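Local coordinates for protein PKS (Streptomyces albus, PDB 4OQJ) that acts as ketosynthase domain KS1 of OzmQ in the AT-less type I polyketide synthase for oxazolomycin, a family that typically joins acyl units by Claisen-type condensation, at the interface of chains A and B. Coordinates in Å, arbitrary orientation; residue numbers count along the deposited sequence, not the author numbering. Chains: chain A/B, PKS.

Contact 1: the interface of chains A and B. Residues chain A 291-297; chain B 178-181.
The loop after strand 280-289 of chain A caps the C-terminal end of helix 171-180 of chain B, a helix-capping corner of the ketosynthase homodimer. A:Ser292 does the polar work. Its OG sits beside its own backbone N, anti to the carbonyl carbon (chi1 -66°), which sends both groups to the same helix end. The hydroxyl OG donates to B:Tyr178 O at 2.6 Å, approaching from above the carbonyl plane, and faces the amide B:Asn181 N at 3.1 Å, a hydrogen bond in which OG accepts. The backbone N of the same residue, A:Ser292 N, points at the side-chain amide oxygen B:Asn181 OD1, 2.8 Å away. This bond is almost straight, 173° at the hydrogen, and meets OD1 in its plane on a lone pair. B:Asn181 thus engages the serine through backbone N and side chain at once; its positive phi ends the helix, and CG lies anti to its backbone N. Water 2 bridges A:Ser292 OG to B:Lys179 O, so two carbonyls near the helix end, B:Tyr178 O directly and B:Lys179 O through water, are met from the other subunit.

The apolar half belongs to B:Tyr178, the residue with most surface hidden in this patch. Its CG is anti to the backbone N (chi1 177°), carrying the phenol out under the A:291-297 loop. A:Tyr297 CA comes down over the middle of one ring face, a CH-pi contact 3.7 Å from the centroid. The two tyrosine side chains cross obliquely rather than stack: A:Tyr297 CD1 touches B:Tyr178 CB at 3.6 Å. At the other end of the loop the carbonyl A:Gly291 O lies 3.4 Å from ring carbon B:Tyr178 CD1. A:Ser292 and A:Lys294 also belong to a potassium site, which probably helps hold this loop. Water 1 sits 2.7 Å from B:Asn181 OD1 and links it to the backbone N of poorly ordered A:Asp293.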
ATOM      1  N   GLY A 291      -4.192 -13.590  10.707  1.00 10.26           N
ATOM      2  CA  GLY A 291      -4.266 -13.216  12.101  1.00 10.75           C
ATOM      3  C   GLY A 291      -3.520 -14.244  12.934  1.00 11.82           C
ATOM      4  O   GLY A 291      -2.545 -14.838  12.458  1.00 14.48           O
ATOM      5  N   SER A 292      -3.974 -14.462  14.161  1.00 12.28           N
ATOM      6  CA  SER A 292      -3.212 -15.229  15.137  1.00 15.37           C
ATOM      7  C   SER A 292      -3.517 -16.723  15.120  1.00 18.96           C
ATOM      8  O   SER A 292      -2.739 -17.515  15.643  1.00 20.36           O
ATOM      9  CB  SER A 292      -3.479 -14.706  16.558  1.00 19.50           C
ATOM     10  OG  SER A 292      -2.969 -13.385  16.713  1.00 24.15           O
ATOM     11  N   ASP A 293      -4.652 -17.108  14.552  1.00 18.35           N
ATOM     12  CA  ASP A 293      -5.180 -18.460  14.804  1.00 21.35           C
ATOM     13  C   ASP A 293      -4.536 -19.492  13.861  1.00 21.71           C
ATOM     14  O   ASP A 293      -5.129 -19.941  12.876  1.00 25.61           O
ATOM     15  CB  ASP A 293      -6.699 -18.454  14.664  1.00 26.36           C
ATOM     16  CG  ASP A 293      -7.333 -19.779  15.055  1.00 42.33           C
ATOM     17  OD1 ASP A 293      -6.655 -20.605  15.709  1.00 49.56           O
ATOM     18  OD2 ASP A 293      -8.518 -19.982  14.710  1.00 48.33           O
ATOM     19  N   LYS A 294      -3.291 -19.822  14.161  1.00 21.39           N
ATOM     20  CA  LYS A 294      -2.524 -20.789  13.395  1.00 23.16           C
ATOM     21  C   LYS A 294      -1.248 -21.040  14.194  1.00 25.20           C
ATOM     22  O   LYS A 294      -0.957 -20.305  15.133  1.00 23.80           O
ATOM     23  CB  LYS A 294      -2.238 -20.295  11.981  1.00 23.43           C
ATOM     24  CG  LYS A 294      -1.306 -19.096  11.869  1.00 23.67           C
ATOM     25  CD  LYS A 294      -1.164 -18.719  10.405  1.00 27.10           C
ATOM     26  CE  LYS A 294      -0.066 -17.729  10.149  1.00 24.44           C
ATOM     27  NZ  LYS A 294       0.064 -17.451   8.679  1.00 22.91           N
ATOM     28  N   THR A 295      -0.497 -22.072  13.828  1.00 28.64           N
ATOM     29  CA  THR A 295       0.528 -22.631  14.702  1.00 38.96           C
ATOM     30  C   THR A 295       1.862 -21.894  14.713  1.00 42.03           C
ATOM     31  O   THR A 295       2.744 -22.227  15.501  1.00 63.58           O
ATOM     32  CB  THR A 295       0.823 -24.094  14.318  1.00 58.73           C
ATOM     33  OG1 THR A 295       1.359 -24.143  12.987  1.00 65.98           O
ATOM     34  CG2 THR A 295      -0.444 -24.936  14.397  1.00 65.30           C
ATOM     35  N   GLY A 296       2.016 -20.899  13.857  1.00 36.07           N
ATOM     36  CA  GLY A 296       3.259 -20.156  13.805  1.00 35.13           C
ATOM     37  C   GLY A 296       3.199 -19.070  12.755  1.00 27.35           C
ATOM     38  O   GLY A 296       2.411 -19.158  11.830  1.00 25.26           O
ATOM     39  N   TYR A 297       4.048 -18.058  12.900  1.00 24.86           N
ATOM     40  CA  TYR A 297       4.098 -16.933  11.975  1.00 23.47           C
ATOM     41  C   TYR A 297       4.201 -17.376  10.516  1.00 25.69           C
ATOM     42  O   TYR A 297       3.563 -16.791   9.631  1.00 20.29           O
ATOM     43  CB  TYR A 297       5.288 -16.030  12.338  1.00 18.02           C
ATOM     44  CG  TYR A 297       5.390 -14.743  11.546  1.00 14.21           C
ATOM     45  CD1 TYR A 297       4.301 -13.881  11.429  1.00 12.56           C
ATOM     46  CD2 TYR A 297       6.585 -14.370  10.951  1.00 16.40           C
ATOM     47  CE1 TYR A 297       4.397 -12.690  10.733  1.00 13.44           C
ATOM     48  CE2 TYR A 297       6.695 -13.185  10.255  1.00 17.07           C
ATOM     49  CZ  TYR A 297       5.605 -12.337  10.153  1.00 17.20           C
ATOM     50  OH  TYR A 297       5.719 -11.156   9.442  1.00 18.25           O
TER
ATOM     51  N   TYR B 178      -0.117 -10.859  12.980  1.00  9.37           N
ATOM     52  CA  TYR B 178       0.023 -12.180  13.578  1.00  9.68           C
ATOM     53  C   TYR B 178       0.022 -12.131  15.107  1.00 11.07           C
ATOM     54  O   TYR B 178      -0.560 -12.994  15.772  1.00 11.27           O
ATOM     55  CB  TYR B 178       1.309 -12.851  13.092  1.00  9.87           C
ATOM     56  CG  TYR B 178       1.535 -14.186  13.746  1.00 11.58           C
ATOM     57  CD1 TYR B 178       0.676 -15.248  13.482  1.00 13.02           C
ATOM     58  CD2 TYR B 178       2.587 -14.388  14.642  1.00 15.22           C
ATOM     59  CE1 TYR B 178       0.849 -16.481  14.082  1.00 16.43           C
ATOM     60  CE2 TYR B 178       2.778 -15.638  15.255  1.00 16.78           C
ATOM     61  CZ  TYR B 178       1.892 -16.673  14.965  1.00 19.40           C
ATOM     62  OH  TYR B 178       2.028 -17.907  15.551  1.00 24.02           O
ATOM     63  N   LYS B 179       0.667 -11.123  15.673  1.00 10.93           N
ATOM     64  CA  LYS B 179       0.821 -11.075  17.121  1.00 12.19           C
ATOM     65  C   LYS B 179      -0.349 -10.405  17.821  1.00 11.66           C
ATOM     66  O   LYS B 179      -0.574 -10.669  18.999  1.00 13.32           O
ATOM     67  CB  LYS B 179       2.112 -10.356  17.483  1.00 12.39           C
ATOM     68  CG  LYS B 179       3.362 -11.140  17.153  1.00 13.06           C
ATOM     69  CD  LYS B 179       3.458 -12.399  17.988  1.00 15.00           C
ATOM     70  CE  LYS B 179       4.748 -13.123  17.696  1.00 16.08           C
ATOM     71  NZ  LYS B 179       4.872 -14.331  18.541  1.00 17.17           N
ATOM     72  N   LEU B 180      -1.080  -9.535  17.115  1.00 11.35           N
ATOM     73  CA  LEU B 180      -2.252  -8.860  17.691  1.00 12.05           C
ATOM     74  C   LEU B 180      -3.601  -9.457  17.249  1.00 14.08           C
ATOM     75  O   LEU B 180      -4.635  -9.105  17.801  1.00 14.49           O
ATOM     76  CB  LEU B 180      -2.238  -7.374  17.339  1.00 12.31           C
ATOM     77  CG  LEU B 180      -1.013  -6.566  17.792  1.00 13.51           C
ATOM     78  CD1 LEU B 180      -1.287  -5.075  17.653  1.00 13.92           C
ATOM     79  CD2 LEU B 180      -0.626  -6.900  19.221  1.00 13.41           C
ATOM     80  N   ASN B 181      -3.572 -10.352  16.261  1.00 10.56           N
ATOM     81  CA  ASN B 181      -4.763 -10.958  15.615  1.00 12.00           C
ATOM     82  C   ASN B 181      -5.573  -9.981  14.757  1.00 14.95           C
ATOM     83  O   ASN B 181      -6.769  -9.780  14.971  1.00 16.13           O
ATOM     84  CB  ASN B 181      -5.708 -11.604  16.634  1.00 15.27           C
ATOM     85  CG  ASN B 181      -6.704 -12.560  15.966  1.00 18.73           C
ATOM     86  OD1 ASN B 181      -6.344 -13.301  15.051  1.00 16.20           O
ATOM     87  ND2 ASN B 181      -7.957 -12.536  16.410  1.00 15.87           N
TER
HETATM   88  O   HOH W   1      -6.882 -15.373  13.409  1.00 17.08           O
HETATM   89  O   HOH W   2      -2.905 -12.565  19.269  1.00 20.39           O

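Contact 2: the interface of chains A and B. Residues chain A 174, 177, 181-186; chain B 288-292, 439, 441.
Backbone meets backbone where B:Asn289 N donates to A:Cys183 O at 3.1 Å; the bond is nearly straight at the hydrogen, but the donor stands well above the carbonyl plane, 67° out of it. The second direct bond uses a side chain: B:Thr441 OG1 donates a hydrogen bond to A:Ser186 O, 2.8 Å away, in the carbonyl plane and on a lone pair. At the far end of the patch A:Asn181 receives B:Ser292, and water 3 ties A:Asn181 OD1 to B:Asp290 O.

Between these bonds lies B:Asn289, whose CG is anti to its backbone N (chi1 -172°). Its CB packs toward A:Ser186, and the methyl A:Ala177 CB abuts the carboxamide carbon B:Asn289 CG at 3.6 Å. That carboxamide is fixed from within chain B. ND2 sends one N-H to B:Gly439 O and the other to B:Thr441 OG1, both at 3.0 Å and close to the amide plane, while B:Asn289 OD1 accepts from B:Gly291 N at 2.7 Å. Donors and acceptors therefore set which way round the amide sits. Since B:Thr441 OG1 already accepts from B:Asn289, its own O-H can point to the other subunit, a short hydrogen-bonded chain. On the opposite side A:Ser186 OG bonds A:Gly184 O, bracing the turn before the strand, and A:Thr174 CB rests on B:Gly439 CA at 3.8 Å.

In the fold, helix 171-180 and the start of strand 186-190, which leads to the 3-10 helix 192-194 bearing the nucleophilic cysteine, lie against the partner's strand 280-289 and its glycine-rich GGTN segment opening strand 441-448.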
ATOM      1  N   THR A 174       8.281   5.309  -6.610  1.00  8.17           N
ATOM      2  CA  THR A 174       8.488   6.721  -6.891  1.00 11.55           C
ATOM      3  C   THR A 174       9.581   6.991  -7.949  1.00 11.22           C
ATOM      4  O   THR A 174       9.469   7.942  -8.708  1.00  9.67           O
ATOM      5  CB  THR A 174       8.848   7.489  -5.613  1.00 12.68           C
ATOM      6  OG1 THR A 174      10.047   6.942  -5.047  1.00 13.78           O
ATOM      7  CG2 THR A 174       7.697   7.411  -4.618  1.00  9.89           C
ATOM      8  N   ALA A 177       7.699   6.599 -10.997  1.00  8.02           N
ATOM      9  CA  ALA A 177       6.807   7.741 -11.234  1.00  8.53           C
ATOM     10  C   ALA A 177       7.605   8.930 -11.774  1.00 10.19           C
ATOM     11  O   ALA A 177       7.175   9.620 -12.708  1.00 11.66           O
ATOM     12  CB  ALA A 177       6.087   8.115  -9.968  1.00  8.50           C
ATOM     13  N   ASN A 181       6.905   9.701 -15.574  1.00 10.56           N
ATOM     14  CA  ASN A 181       5.864  10.743 -15.389  1.00 12.00           C
ATOM     15  C   ASN A 181       4.495  10.192 -14.980  1.00 14.95           C
ATOM     16  O   ASN A 181       3.486  10.422 -15.648  1.00 16.13           O
ATOM     17  CB  ASN A 181       5.682  11.610 -16.639  1.00 15.27           C
ATOM     18  CG  ASN A 181       4.927  12.907 -16.332  1.00 18.73           C
ATOM     19  OD1 ASN A 181       5.152  13.534 -15.296  1.00 16.20           O
ATOM     20  ND2 ASN A 181       4.021  13.306 -17.220  1.00 15.87           N
ATOM     21  N   LEU A 182       4.457   9.500 -13.849  1.00 12.32           N
ATOM     22  CA  LEU A 182       3.214   8.971 -13.301  1.00 10.50           C
ATOM     23  C   LEU A 182       2.843   9.885 -12.143  1.00 15.15           C
ATOM     24  O   LEU A 182       3.620  10.010 -11.192  1.00 15.90           O
ATOM     25  CB  LEU A 182       3.396   7.518 -12.844  1.00 11.22           C
ATOM     26  CG  LEU A 182       4.115   6.595 -13.820  1.00 12.82           C
ATOM     27  CD1 LEU A 182       4.145   5.179 -13.303  1.00 13.40           C
ATOM     28  CD2 LEU A 182       3.465   6.650 -15.210  1.00 10.59           C
ATOM     29  N   CYS A 183       1.690  10.548 -12.234  1.00 12.74           N
ATOM     30  CA  CYS A 183       1.285  11.558 -11.259  1.00 10.66           C
ATOM     31  C   CYS A 183       0.178  11.093 -10.318  1.00 11.73           C
ATOM     32  O   CYS A 183      -0.282  11.858  -9.465  1.00 10.09           O
ATOM     33  CB  CYS A 183       0.836  12.820 -11.985  1.00 14.39           C
ATOM     34  SG  CYS A 183       2.154  13.504 -12.997  1.00 21.53           S
ATOM     35  N   GLY A 184      -0.267   9.853 -10.484  1.00 11.17           N
ATOM     36  CA  GLY A 184      -1.212   9.268  -9.548  1.00 12.69           C
ATOM     37  C   GLY A 184      -0.476   8.830  -8.288  1.00 12.54           C
ATOM     38  O   GLY A 184       0.733   9.042  -8.166  1.00  9.79           O
ATOM     39  N   PRO A 185      -1.191   8.225  -7.333  1.00 12.46           N
ATOM     40  CA  PRO A 185      -0.511   7.691  -6.152  1.00 12.18           C
ATOM     41  C   PRO A 185       0.581   6.723  -6.552  1.00 10.21           C
ATOM     42  O   PRO A 185       0.333   5.830  -7.362  1.00  9.33           O
ATOM     43  CB  PRO A 185      -1.611   6.947  -5.398  1.00 13.64           C
ATOM     44  CG  PRO A 185      -2.862   7.385  -5.990  1.00 18.36           C
ATOM     45  CD  PRO A 185      -2.588   7.794  -7.396  1.00 14.13           C
ATOM     46  N   SER A 186       1.768   6.899  -5.989  1.00 10.33           N
ATOM     47  CA  SER A 186       2.890   6.031  -6.272  1.00 13.70           C
ATOM     48  C   SER A 186       3.398   5.484  -4.954  1.00 12.20           C
ATOM     49  O   SER A 186       3.945   6.217  -4.121  1.00 12.19           O
ATOM     50  CB  SER A 186       3.964   6.800  -7.039  1.00 18.44           C
ATOM     51  OG  SER A 186       3.398   7.314  -8.255  1.00 23.04           O
TER
ATOM     52  N   ASN B 288      -0.921  11.951  -4.356  1.00 10.53           N
ATOM     53  CA  ASN B 288      -0.514  12.022  -5.738  1.00  8.76           C
ATOM     54  C   ASN B 288       1.010  11.898  -5.824  1.00  9.25           C
ATOM     55  O   ASN B 288       1.681  11.658  -4.810  1.00 11.63           O
ATOM     56  CB  ASN B 288      -1.033  13.317  -6.393  1.00 11.41           C
ATOM     57  CG  ASN B 288      -0.311  14.567  -5.911  1.00 14.80           C
ATOM     58  OD1 ASN B 288       0.700  14.487  -5.235  1.00 13.92           O
ATOM     59  ND2 ASN B 288      -0.829  15.742  -6.285  1.00 14.59           N
ATOM     60  N   ASN B 289       1.548  12.004  -7.026  1.00  8.89           N
ATOM     61  CA  ASN B 289       2.996  12.100  -7.194  1.00  8.68           C
ATOM     62  C   ASN B 289       3.304  13.248  -8.130  1.00 10.61           C
ATOM     63  O   ASN B 289       2.524  13.540  -9.054  1.00 11.96           O
ATOM     64  CB  ASN B 289       3.592  10.789  -7.718  1.00 10.15           C
ATOM     65  CG  ASN B 289       5.111  10.796  -7.718  1.00 10.98           C
ATOM     66  OD1 ASN B 289       5.752  11.358  -8.623  1.00  9.80           O
ATOM     67  ND2 ASN B 289       5.699  10.185  -6.699  1.00 10.44           N
ATOM     68  N   ASP B 290       4.447  13.893  -7.907  1.00 10.94           N
ATOM     69  CA  ASP B 290       4.895  15.003  -8.755  1.00 11.84           C
ATOM     70  C   ASP B 290       5.089  14.613 -10.216  1.00 13.56           C
ATOM     71  O   ASP B 290       4.960  15.450 -11.121  1.00 11.43           O
ATOM     72  CB  ASP B 290       6.216  15.565  -8.235  1.00 13.34           C
ATOM     73  CG  ASP B 290       6.080  16.214  -6.880  1.00 16.42           C
ATOM     74  OD1 ASP B 290       4.961  16.647  -6.547  1.00 14.57           O
ATOM     75  OD2 ASP B 290       7.093  16.286  -6.159  1.00 16.88           O
ATOM     76  N   GLY B 291       5.432  13.348 -10.452  1.00 10.26           N
ATOM     77  CA  GLY B 291       5.765  12.923 -11.792  1.00 10.75           C
ATOM     78  C   GLY B 291       7.089  13.546 -12.199  1.00 11.82           C
ATOM     79  O   GLY B 291       7.952  13.781 -11.345  1.00 14.48           O
ATOM     80  N   SER B 292       7.249  13.822 -13.487  1.00 12.28           N
ATOM     81  CA  SER B 292       8.547  14.186 -14.039  1.00 15.37           C
ATOM     82  C   SER B 292       8.822  15.686 -14.028  1.00 18.96           C
ATOM     83  O   SER B 292       9.970  16.101 -14.154  1.00 20.36           O
ATOM     84  CB  SER B 292       8.672  13.690 -15.489  1.00 19.50           C
ATOM     85  OG  SER B 292       8.687  12.267 -15.536  1.00 24.15           O
ATOM     86  N   GLY B 439      11.044  11.570  -3.514  1.00 10.62           N
ATOM     87  CA  GLY B 439      10.508  10.723  -4.565  1.00 12.08           C
ATOM     88  C   GLY B 439       9.170  11.238  -5.066  1.00 13.22           C
ATOM     89  O   GLY B 439       8.612  10.734  -6.060  1.00 13.95           O
ATOM     90  N   THR B 441       5.945  11.577  -3.738  1.00  8.29           N
ATOM     91  CA  THR B 441       4.578  11.189  -3.403  1.00  9.48           C
ATOM     92  C   THR B 441       4.097  12.094  -2.272  1.00 11.60           C
ATOM     93  O   THR B 441       4.706  12.155  -1.202  1.00 11.64           O
ATOM     94  CB  THR B 441       4.470   9.708  -3.038  1.00 10.01           C
ATOM     95  OG1 THR B 441       4.545   8.945  -4.245  1.00 13.75           O
ATOM     96  CG2 THR B 441       3.129   9.397  -2.349  1.00  9.69           C
TER
HETATM   97  O   HOH W   3       4.818  15.777 -13.834  1.00 17.08           O

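About 35 Å separates the centres of contact 1 and contact 2, which draw on the same elements with the chains exchanged: helix 171-180 and the segment after it from one subunit, the turn beyond strand 280-289 from the other. Residues 181, 291 and 292 occur in both. The two-fold therefore gives each subunit both roles, and a full copy of the combined surface lies at either side of the axis. Contact 1 shows its outer, loop-to-helix-end part, contact 2 its inner part approaching the catalytic segment. The arrangement fits the homodimer usual for ketosynthases, and could couple active-site architecture to dimerisation.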